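PDB 5NY5: 3,4-dihydroxybenzoate decarboxylase from Enterobacter cloacae, which probably catalyses the reversible decarboxylation of 3,4-dihydroxybenzoate to catechol with prenylated FMN and a metal ion, and can run in the para-carboxylation direction on catechols. Local coordinates for residues V251-K256 and E266-P271; V154-P159 and R188-F193; D158-S163 and R194-A199. All coordinates share one frame; numbering follows the deposited sequence.

Interaction 1. Residues V251-K256 and E266-P271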
loop_
_atom_site.group_PDB
_atom_site.type_symbol
_atom_site.label_atom_id
_atom_site.label_comp_id
_atom_site.label_asym_id
_atom_site.label_seq_id
_atom_site.Cartn_x
_atom_site.Cartn_y
_atom_site.Cartn_z
ATOM N N VAL A 251 34.770 -44.635 -28.427
ATOM C CA VAL A 251 34.911 -45.802 -29.285
ATOM C C VAL A 251 34.299 -45.567 -30.660
ATOM O O VAL A 251 34.859 -45.991 -31.671
ATOM C CB VAL A 251 34.290 -47.036 -28.594
ATOM C CG1 VAL A 251 33.924 -48.097 -29.604
ATOM C CG2 VAL A 251 35.256 -47.601 -27.563
ATOM N N ALA A 252 33.165 -44.868 -30.720
ATOM C CA ALA A 252 32.470 -44.640 -31.977
ATOM C C ALA A 252 32.319 -43.174 -32.354
ATOM O O ALA A 252 31.937 -42.891 -33.496
ATOM C CB ALA A 252 31.075 -45.282 -31.942
ATOM N N VAL A 253 32.593 -42.237 -31.445
ATOM C CA VAL A 253 32.411 -40.817 -31.706
ATOM C C VAL A 253 33.676 -40.072 -31.298
ATOM O O VAL A 253 34.566 -40.615 -30.643
ATOM C CB VAL A 253 31.183 -40.236 -30.976
ATOM C CG1 VAL A 253 29.911 -40.926 -31.441
ATOM C CG2 VAL A 253 31.351 -40.369 -29.472
ATOM N N LYS A 254 33.738 -38.800 -31.694
ATOM C CA LYS A 254 34.921 -37.964 -31.482
ATOM C C LYS A 254 34.769 -37.168 -30.185
ATOM O O LYS A 254 34.622 -35.945 -30.173
ATOM C CB LYS A 254 35.138 -37.044 -32.677
ATOM C CG LYS A 254 35.255 -37.762 -34.007
ATOM C CD LYS A 254 36.533 -38.581 -34.084
ATOM C CE LYS A 254 36.676 -39.252 -35.440
ATOM N NZ LYS A 254 35.552 -40.189 -35.715
ATOM N N GLU A 255 34.816 -37.898 -29.073
ATOM C CA GLU A 255 34.704 -37.297 -27.751
ATOM C C GLU A 255 35.110 -38.332 -26.713
ATOM O O GLU A 255 34.962 -39.536 -26.935
ATOM C CB GLU A 255 33.279 -36.796 -27.479
ATOM C CG GLU A 255 33.148 -35.897 -26.261
ATOM C CD GLU A 255 34.095 -34.715 -26.303
ATOM O OE1 GLU A 255 35.107 -34.734 -25.571
ATOM O OE2 GLU A 255 33.834 -33.771 -27.077
ATOM N N LYS A 256 35.625 -37.851 -25.586
ATOM C CA LYS A 256 36.027 -38.718 -24.491
ATOM C C LYS A 256 34.840 -39.018 -23.581
ATOM O O LYS A 256 33.802 -38.355 -23.635
ATOM C CB LYS A 256 37.161 -38.080 -23.688
ATOM C CG LYS A 256 38.449 -37.916 -24.473
ATOM C CD LYS A 256 38.979 -36.496 -24.373
ATOM C CE LYS A 256 40.146 -36.277 -25.322
ATOM N NZ LYS A 256 40.490 -34.832 -25.449
ATOM N N GLU A 266 27.254 -43.109 -26.664
ATOM C CA GLU A 266 27.983 -42.323 -27.651
ATOM C C GLU A 266 27.050 -42.020 -28.815
ATOM O O GLU A 266 26.550 -42.940 -29.470
ATOM C CB GLU A 266 29.226 -43.063 -28.138
ATOM C CG GLU A 266 30.274 -43.300 -27.065
ATOM C CD GLU A 266 31.508 -43.996 -27.604
ATOM O OE1 GLU A 266 31.597 -44.183 -28.835
ATOM O OE2 GLU A 266 32.387 -44.357 -26.796
ATOM N N GLY A 267 26.817 -40.735 -29.069
ATOM C CA GLY A 267 25.913 -40.339 -30.125
ATOM C C GLY A 267 26.312 -39.007 -30.721
ATOM O O GLY A 267 27.322 -38.407 -30.347
ATOM N N GLU A 268 25.495 -38.550 -31.665
ATOM C CA GLU A 268 25.707 -37.280 -32.340
ATOM C C GLU A 268 24.391 -36.523 -32.423
ATOM O O GLU A 268 23.321 -37.119 -32.571
ATOM C CB GLU A 268 26.281 -37.481 -33.749
ATOM C CG GLU A 268 27.685 -38.053 -33.771
ATOM C CD GLU A 268 28.121 -38.467 -35.160
ATOM O OE1 GLU A 268 29.252 -38.978 -35.301
ATOM O OE2 GLU A 268 27.333 -38.283 -36.112
ATOM N N LEU A 269 24.483 -35.201 -32.320
ATOM C CA LEU A 269 23.324 -34.329 -32.484
ATOM C C LEU A 269 23.127 -34.058 -33.971
ATOM O O LEU A 269 23.945 -33.379 -34.599
ATOM C CB LEU A 269 23.518 -33.036 -31.700
ATOM C CG LEU A 269 23.390 -33.157 -30.180
ATOM C CD1 LEU A 269 24.258 -32.129 -29.478
ATOM C CD2 LEU A 269 21.940 -32.998 -29.761
ATOM N N LEU A 270 22.048 -34.586 -34.534
ATOM C CA LEU A 270 21.831 -34.496 -35.973
ATOM C C LEU A 270 21.340 -33.102 -36.348
ATOM O O LEU A 270 20.368 -32.616 -35.761
ATOM C CB LEU A 270 20.827 -35.544 -36.428
ATOM C CG LEU A 270 21.128 -36.984 -36.020
ATOM C CD1 LEU A 270 20.104 -37.929 -36.622
ATOM C CD2 LEU A 270 22.536 -37.372 -36.437
ATOM N N PRO A 271 21.974 -32.439 -37.312
ATOM C CA PRO A 271 21.557 -31.081 -37.670
ATOM C C PRO A 271 20.256 -31.074 -38.453
ATOM O O PRO A 271 19.928 -32.017 -39.177
ATOM C CB PRO A 271 22.717 -30.566 -38.533
ATOM C CG PRO A 271 23.826 -31.560 -38.358
ATOM C CD PRO A 271 23.170 -32.860 -38.054
#
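The carboxylate of Glu266 is held by two consecutive peptide N-H groups of Val251 and Ala252, one to each oxygen. Val251 N lies 2.9 Å from Glu266 OE2, with a nearly straight bond (172° at the hydrogen) that arrives on the syn side, slightly out of the carboxylate plane. Ala252 N donates over 2.5 Å to the syn lone pair of Glu266 OE1, at a more bent 154°. CD anti to CA (chi2 -178°) leaves the Glu266 chain extended beyond CG, toward the loop backbone. Nearer the strand backbone the packing is close: Val253 CG2 makes an apolar contact with Glu266 CB at 3.7 Å, and Val253 CG1 packs against the backbone carbonyl Gly267 O at 3.8 Å. The other side is loose. Val253 CG1 approaches Glu268 CG only to 4.3 Å, and Lys254 NZ stays 6.4 Å from Glu268 OE1, too far for a salt bridge, with Lys254 exposed at the centre of an inverse gamma turn. The contact ties the loop between strands 246-249 and 256-258 to strand 263-269 of the Rift-related domain. Flanking strands 204-210 and 303-311 also meet the loop, through Val253 on Pro205 and Ala252 on Lys307.

Interaction 2. Residues V154-P159 and R188-F193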
loop_
_atom_site.group_PDB
_atom_site.type_symbol
_atom_site.label_atom_id
_atom_site.label_comp_id
_atom_site.label_asym_id
_atom_site.label_seq_id
_atom_site.Cartn_x
_atom_site.Cartn_y
_atom_site.Cartn_z
ATOM N N VAL A 154 26.937 -35.128 -19.849
ATOM C CA VAL A 154 27.252 -35.005 -21.268
ATOM C C VAL A 154 28.579 -34.280 -21.428
ATOM O O VAL A 154 28.774 -33.192 -20.873
ATOM C CB VAL A 154 26.132 -34.270 -22.022
ATOM C CG1 VAL A 154 26.503 -34.113 -23.485
ATOM C CG2 VAL A 154 24.823 -35.023 -21.883
ATOM N N LEU A 155 29.492 -34.882 -22.187
ATOM C CA LEU A 155 30.748 -34.257 -22.571
ATOM C C LEU A 155 30.671 -33.834 -24.031
ATOM O O LEU A 155 30.129 -34.562 -24.867
ATOM C CB LEU A 155 31.932 -35.210 -22.371
ATOM C CG LEU A 155 32.080 -35.917 -21.023
ATOM C CD1 LEU A 155 33.366 -36.723 -20.973
ATOM C CD2 LEU A 155 32.045 -34.929 -19.888
ATOM N N ALA A 156 31.213 -32.657 -24.335
ATOM C CA ALA A 156 31.199 -32.151 -25.700
ATOM C C ALA A 156 32.341 -31.161 -25.874
ATOM O O ALA A 156 32.851 -30.595 -24.904
ATOM C CB ALA A 156 29.858 -31.497 -26.043
ATOM N N SER A 157 32.734 -30.960 -27.131
ATOM C CA SER A 157 33.819 -30.051 -27.465
ATOM C C SER A 157 33.437 -29.217 -28.679
ATOM O O SER A 157 32.635 -29.640 -29.516
ATOM C CB SER A 157 35.125 -30.805 -27.744
ATOM O OG SER A 157 35.640 -31.379 -26.558
ATOM N N ASP A 158 34.024 -28.027 -28.757
ATOM C CA ASP A 158 33.796 -27.135 -29.885
ATOM C C ASP A 158 34.171 -27.840 -31.185
ATOM O O ASP A 158 35.296 -28.345 -31.307
ATOM C CB ASP A 158 34.620 -25.858 -29.711
ATOM C CG ASP A 158 34.240 -24.757 -30.691
ATOM O OD1 ASP A 158 33.955 -25.050 -31.870
ATOM O OD2 ASP A 158 34.240 -23.580 -30.275
ATOM N N PRO A 159 33.271 -27.901 -32.170
ATOM C CA PRO A 159 33.622 -28.531 -33.451
ATOM C C PRO A 159 34.684 -27.774 -34.231
ATOM O O PRO A 159 35.200 -28.314 -35.219
ATOM C CB PRO A 159 32.288 -28.556 -34.207
ATOM C CG PRO A 159 31.504 -27.435 -33.610
ATOM C CD PRO A 159 31.884 -27.404 -32.160
ATOM N N ARG A 188 24.601 -21.812 -23.164
ATOM C CA ARG A 188 25.664 -22.662 -22.655
ATOM C C ARG A 188 26.561 -23.123 -23.801
ATOM O O ARG A 188 26.163 -23.135 -24.968
ATOM C CB ARG A 188 25.087 -23.867 -21.910
ATOM C CG ARG A 188 26.052 -24.518 -20.925
ATOM C CD ARG A 188 25.624 -24.280 -19.483
ATOM N NE ARG A 188 26.365 -25.124 -18.550
ATOM C CZ ARG A 188 27.257 -24.677 -17.672
ATOM N NH1 ARG A 188 27.520 -23.380 -17.590
ATOM N NH2 ARG A 188 27.880 -25.529 -16.867
ATOM N N HIS A 189 27.791 -23.507 -23.446
ATOM C CA HIS A 189 28.810 -23.779 -24.457
ATOM C C HIS A 189 28.396 -24.910 -25.389
ATOM O O HIS A 189 28.599 -24.823 -26.605
ATOM C CB HIS A 189 30.143 -24.104 -23.784
ATOM C CG HIS A 189 30.753 -22.946 -23.057
ATOM N ND1 HIS A 189 30.123 -21.727 -22.932
ATOM C CD2 HIS A 189 31.941 -22.822 -22.417
ATOM C CE1 HIS A 189 30.893 -20.902 -22.246
ATOM N NE2 HIS A 189 32.002 -21.542 -21.922
ATOM N N ILE A 190 27.810 -25.978 -24.843
ATOM C CA ILE A 190 27.446 -27.118 -25.679
ATOM C C ILE A 190 26.360 -26.731 -26.675
ATOM O O ILE A 190 26.294 -27.286 -27.780
ATOM C CB ILE A 190 27.024 -28.314 -24.803
ATOM C CG1 ILE A 190 26.730 -29.541 -25.669
ATOM C CG2 ILE A 190 25.825 -27.959 -23.938
ATOM C CD1 ILE A 190 26.294 -30.753 -24.887
ATOM N N GLU A 191 25.505 -25.770 -26.323
ATOM C CA GLU A 191 24.522 -25.280 -27.283
ATOM C C GLU A 191 25.190 -24.461 -28.379
ATOM O O GLU A 191 24.858 -24.607 -29.561
ATOM C CB GLU A 191 23.452 -24.457 -26.567
ATOM C CG GLU A 191 22.478 -23.745 -27.495
ATOM C CD GLU A 191 21.553 -24.693 -28.239
ATOM O OE1 GLU A 191 21.562 -25.906 -27.946
ATOM O OE2 GLU A 191 20.810 -24.222 -29.125
ATOM N N VAL A 192 26.133 -23.594 -28.005
ATOM C CA VAL A 192 26.889 -22.844 -29.003
ATOM C C VAL A 192 27.683 -23.796 -29.886
ATOM O O VAL A 192 27.789 -23.596 -31.102
ATOM C CB VAL A 192 27.797 -21.807 -28.315
ATOM C CG1 VAL A 192 28.784 -21.215 -29.305
ATOM C CG2 VAL A 192 26.956 -20.709 -27.682
ATOM N N PHE A 193 28.242 -24.855 -29.292
ATOM C CA PHE A 193 28.943 -25.861 -30.082
ATOM C C PHE A 193 28.016 -26.489 -31.114
ATOM O O PHE A 193 28.426 -26.757 -32.249
ATOM C CB PHE A 193 29.525 -26.948 -29.174
ATOM C CG PHE A 193 30.577 -26.457 -28.216
ATOM C CD1 PHE A 193 31.181 -25.224 -28.385
ATOM C CD2 PHE A 193 30.966 -27.244 -27.144
ATOM C CE1 PHE A 193 32.145 -24.783 -27.499
ATOM C CE2 PHE A 193 31.930 -26.809 -26.257
ATOM C CZ PHE A 193 32.520 -25.577 -26.436
#
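The Asp158 carboxylate is gripped from several sides, OD1 by Glu160 N and weakly by Asp161 N, OD2 by Lys196 NZ, while its CB lies over the Phe193 ring. That CB makes a CH-pi contact, 3.9 Å from the ring centroid and 27° off its normal. The same face receives the Ser157-Asp158 peptide: Asp158 N lies over the ring centre, 3.4 Å above the plane, and Ser157 C is 3.5 Å from Phe193 CD2. On the opposite face His189 O stands 3.0 Å above the ring plane, offset toward the rim. The ring is thus sandwiched between a helix carbonyl and the peptide at the end of the strand. Pro159 completes the packing, its CD 3.8 Å from Phe193 CB. One turn earlier, Ile190 CG1 is anti to the backbone N (chi1 -176°) and meets Ala156 CB at 3.7 Å, while Ile190 CD1 reaches Val154 CG1 at 3.6 Å. This apolar seam backs the active site: Ile190 N bonds to Asp166 and Val154 touches His170, residues that bind manganese and prenylated FMN respectively in a ligand-bound structure of the protein, though neither ligand is bound here. The axes of helix segment 189-193 and strand segment 154-157 approach to 8.4 Å at 51°. Helix 189-199 thus lies over strand 148-157, beside strands 165-174, 179-182 and 204-210.

Interaction 3. Residues D158-S163 and R194-A199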
loop_
_atom_site.group_PDB
_atom_site.type_symbol
_atom_site.label_atom_id
_atom_site.label_comp_id
_atom_site.label_asym_id
_atom_site.label_seq_id
_atom_site.Cartn_x
_atom_site.Cartn_y
_atom_site.Cartn_z
ATOM N N ASP A 158 34.024 -28.027 -28.757
ATOM C CA ASP A 158 33.796 -27.135 -29.885
ATOM C C ASP A 158 34.171 -27.840 -31.185
ATOM O O ASP A 158 35.296 -28.345 -31.307
ATOM C CB ASP A 158 34.620 -25.858 -29.711
ATOM C CG ASP A 158 34.240 -24.757 -30.691
ATOM O OD1 ASP A 158 33.955 -25.050 -31.870
ATOM O OD2 ASP A 158 34.240 -23.580 -30.275
ATOM N N PRO A 159 33.271 -27.901 -32.170
ATOM C CA PRO A 159 33.622 -28.531 -33.451
ATOM C C PRO A 159 34.684 -27.774 -34.231
ATOM O O PRO A 159 35.200 -28.314 -35.219
ATOM C CB PRO A 159 32.288 -28.556 -34.207
ATOM C CG PRO A 159 31.504 -27.435 -33.610
ATOM C CD PRO A 159 31.884 -27.404 -32.160
ATOM N N GLU A 160 35.025 -26.551 -33.825
ATOM C CA GLU A 160 36.102 -25.785 -34.439
ATOM C C GLU A 160 37.370 -25.795 -33.596
ATOM O O GLU A 160 38.449 -26.120 -34.101
ATOM C CB GLU A 160 35.650 -24.340 -34.681
ATOM C CG GLU A 160 34.490 -24.199 -35.651
ATOM C CD GLU A 160 34.163 -22.750 -35.957
ATOM O OE1 GLU A 160 34.727 -21.858 -35.290
ATOM O OE2 GLU A 160 33.344 -22.503 -36.868
ATOM N N ASP A 161 37.261 -25.448 -32.316
ATOM C CA ASP A 161 38.395 -25.395 -31.394
ATOM C C ASP A 161 38.173 -26.463 -30.327
ATOM O O ASP A 161 37.638 -26.178 -29.254
ATOM C CB ASP A 161 38.535 -24.001 -30.779
ATOM C CG ASP A 161 39.859 -23.803 -30.067
ATOM O OD1 ASP A 161 40.524 -24.808 -29.738
ATOM O OD2 ASP A 161 40.236 -22.636 -29.832
ATOM N N THR A 162 38.615 -27.690 -30.620
ATOM C CA THR A 162 38.402 -28.814 -29.714
ATOM C C THR A 162 38.931 -28.545 -28.308
ATOM O O THR A 162 38.457 -29.164 -27.347
ATOM C CB THR A 162 39.056 -30.071 -30.298
ATOM O OG1 THR A 162 38.651 -30.224 -31.664
ATOM C CG2 THR A 162 38.639 -31.315 -29.523
ATOM N N SER A 163 39.879 -27.616 -28.157
ATOM C CA SER A 163 40.382 -27.254 -26.836
ATOM C C SER A 163 39.315 -26.633 -25.945
ATOM O O SER A 163 39.555 -26.464 -24.745
ATOM C CB SER A 163 41.562 -26.289 -26.973
ATOM O OG SER A 163 41.164 -25.081 -27.598
ATOM N N ARG A 194 26.758 -26.725 -30.737
ATOM C CA ARG A 194 25.827 -27.383 -31.644
ATOM C C ARG A 194 25.413 -26.470 -32.790
ATOM O O ARG A 194 25.180 -26.947 -33.905
ATOM C CB ARG A 194 24.593 -27.855 -30.875
ATOM C CG ARG A 194 23.819 -28.964 -31.565
ATOM C CD ARG A 194 22.336 -28.897 -31.238
ATOM N NE ARG A 194 21.612 -28.035 -32.167
ATOM C CZ ARG A 194 21.393 -26.740 -31.971
ATOM N NH1 ARG A 194 21.837 -26.151 -30.871
ATOM N NH2 ARG A 194 20.728 -26.032 -32.873
ATOM N N LYS A 195 25.312 -25.163 -32.537
ATOM C CA LYS A 195 24.932 -24.232 -33.596
ATOM C C LYS A 195 25.996 -24.175 -34.686
ATOM O O LYS A 195 25.676 -24.210 -35.880
ATOM C CB LYS A 195 24.687 -22.843 -33.008
ATOM C CG LYS A 195 23.222 -22.520 -32.759
ATOM C CD LYS A 195 22.483 -22.250 -34.063
ATOM C CE LYS A 195 21.059 -21.776 -33.807
ATOM N NZ LYS A 195 20.397 -21.298 -35.054
ATOM N N LYS A 196 27.267 -24.082 -34.289
ATOM C CA LYS A 196 28.353 -24.083 -35.264
ATOM C C LYS A 196 28.322 -25.348 -36.111
ATOM O O LYS A 196 28.472 -25.295 -37.337
ATOM C CB LYS A 196 29.700 -23.953 -34.552
ATOM C CG LYS A 196 29.867 -22.681 -33.743
ATOM C CD LYS A 196 31.238 -22.638 -33.088
ATOM C CE LYS A 196 31.420 -21.377 -32.263
ATOM N NZ LYS A 196 32.744 -21.355 -31.582
ATOM N N ALA A 197 28.120 -26.499 -35.469
ATOM C CA ALA A 197 28.065 -27.757 -36.203
ATOM C C ALA A 197 26.859 -27.797 -37.131
ATOM O O ALA A 197 26.971 -28.185 -38.300
ATOM C CB ALA A 197 28.037 -28.930 -35.223
ATOM N N GLU A 198 25.693 -27.387 -36.629
ATOM C CA GLU A 198 24.486 -27.418 -37.448
ATOM C C GLU A 198 24.571 -26.441 -38.612
ATOM O O GLU A 198 23.978 -26.687 -39.669
ATOM C CB GLU A 198 23.260 -27.115 -36.588
ATOM C CG GLU A 198 21.942 -27.279 -37.320
ATOM C CD GLU A 198 20.743 -27.151 -36.407
ATOM O OE1 GLU A 198 20.841 -26.431 -35.391
ATOM O OE2 GLU A 198 19.704 -27.776 -36.703
ATOM N N ALA A 199 25.300 -25.336 -38.443
ATOM C CA ALA A 199 25.437 -24.370 -39.526
ATOM C C ALA A 199 26.134 -24.987 -40.730
ATOM O O ALA A 199 25.742 -24.745 -41.877
ATOM C CB ALA A 199 26.199 -23.138 -39.036
#
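Lys196 stretches across the side chains of Asp158 and Glu160, its aliphatic chain lying against their carboxylates and meeting each side chain at about a right angle. Asp158 is the first residue of an Asx turn, which opens the loop joining the antiparallel strands 148-157 and 165-174 of the Rift-related domain. The turn is defined by Glu160 N, which donates over 2.7 Å to Asp158 OD1 on the anti side of the carboxylate, 31° out of its plane; Asp161 N adds a weak bond to the same oxygen. Asp158 OD2 takes the ionic bond, a salt bridge from Lys196 NZ at 3.0 Å, met on the syn side and 18° from the plane. The hydrogen bonds are thus divided: those to OD1 shape the loop and the one to OD2 ties it to helix 189-199, a division that would hold the carboxylate's rotation in place. Lys196 spans the distance because its chain is fully extended beyond CG, and its CD rests 3.8 Å from Asp158 OD1. Glu160 is a looser neighbour: Glu160 CD lies 4.1 Å from Lys196 CD, and its OE1 remains 4.2 Å from Lys196 NZ, beyond a salt bridge, although its negative charge probably favours the lysine's position. Glu160 is exposed, so this flank is the solvent side. Beside the salt bridge the contact is apolar: the exposed Pro159 packs on Lys196 and the buried Ala197, and Leu204 of strand 204-210 touches both Pro159 and Ala197 from the sheet. The proline meets residues 194-199 through CG, which lies 4.0 Å from Lys196 CB and 4.1 Å from Ala197 CB.

All three contacts belong to the Rift-related domain. Interactions 2 and 3 are the closer pair, their centres about 7 Å apart: they share Asp158 and Pro159 and use successive parts of helix 189-199, so the strand 148-157 end and the loop after it dock on one helix. Interaction 1 follows later in the chain, with its centre about 12 Å from that of interaction 2 and 13 Å from that of interaction 3. Glu255 bonds Ser157 OG, while Leu269 packs on Arg194 and Pro271 on Glu198. Strands 148-157 and 263-269 both flank strand 204-210 in one antiparallel sheet, so the loop 251-256, the end of strand 148-157 and the helix that begins at His189 lie on one part of it.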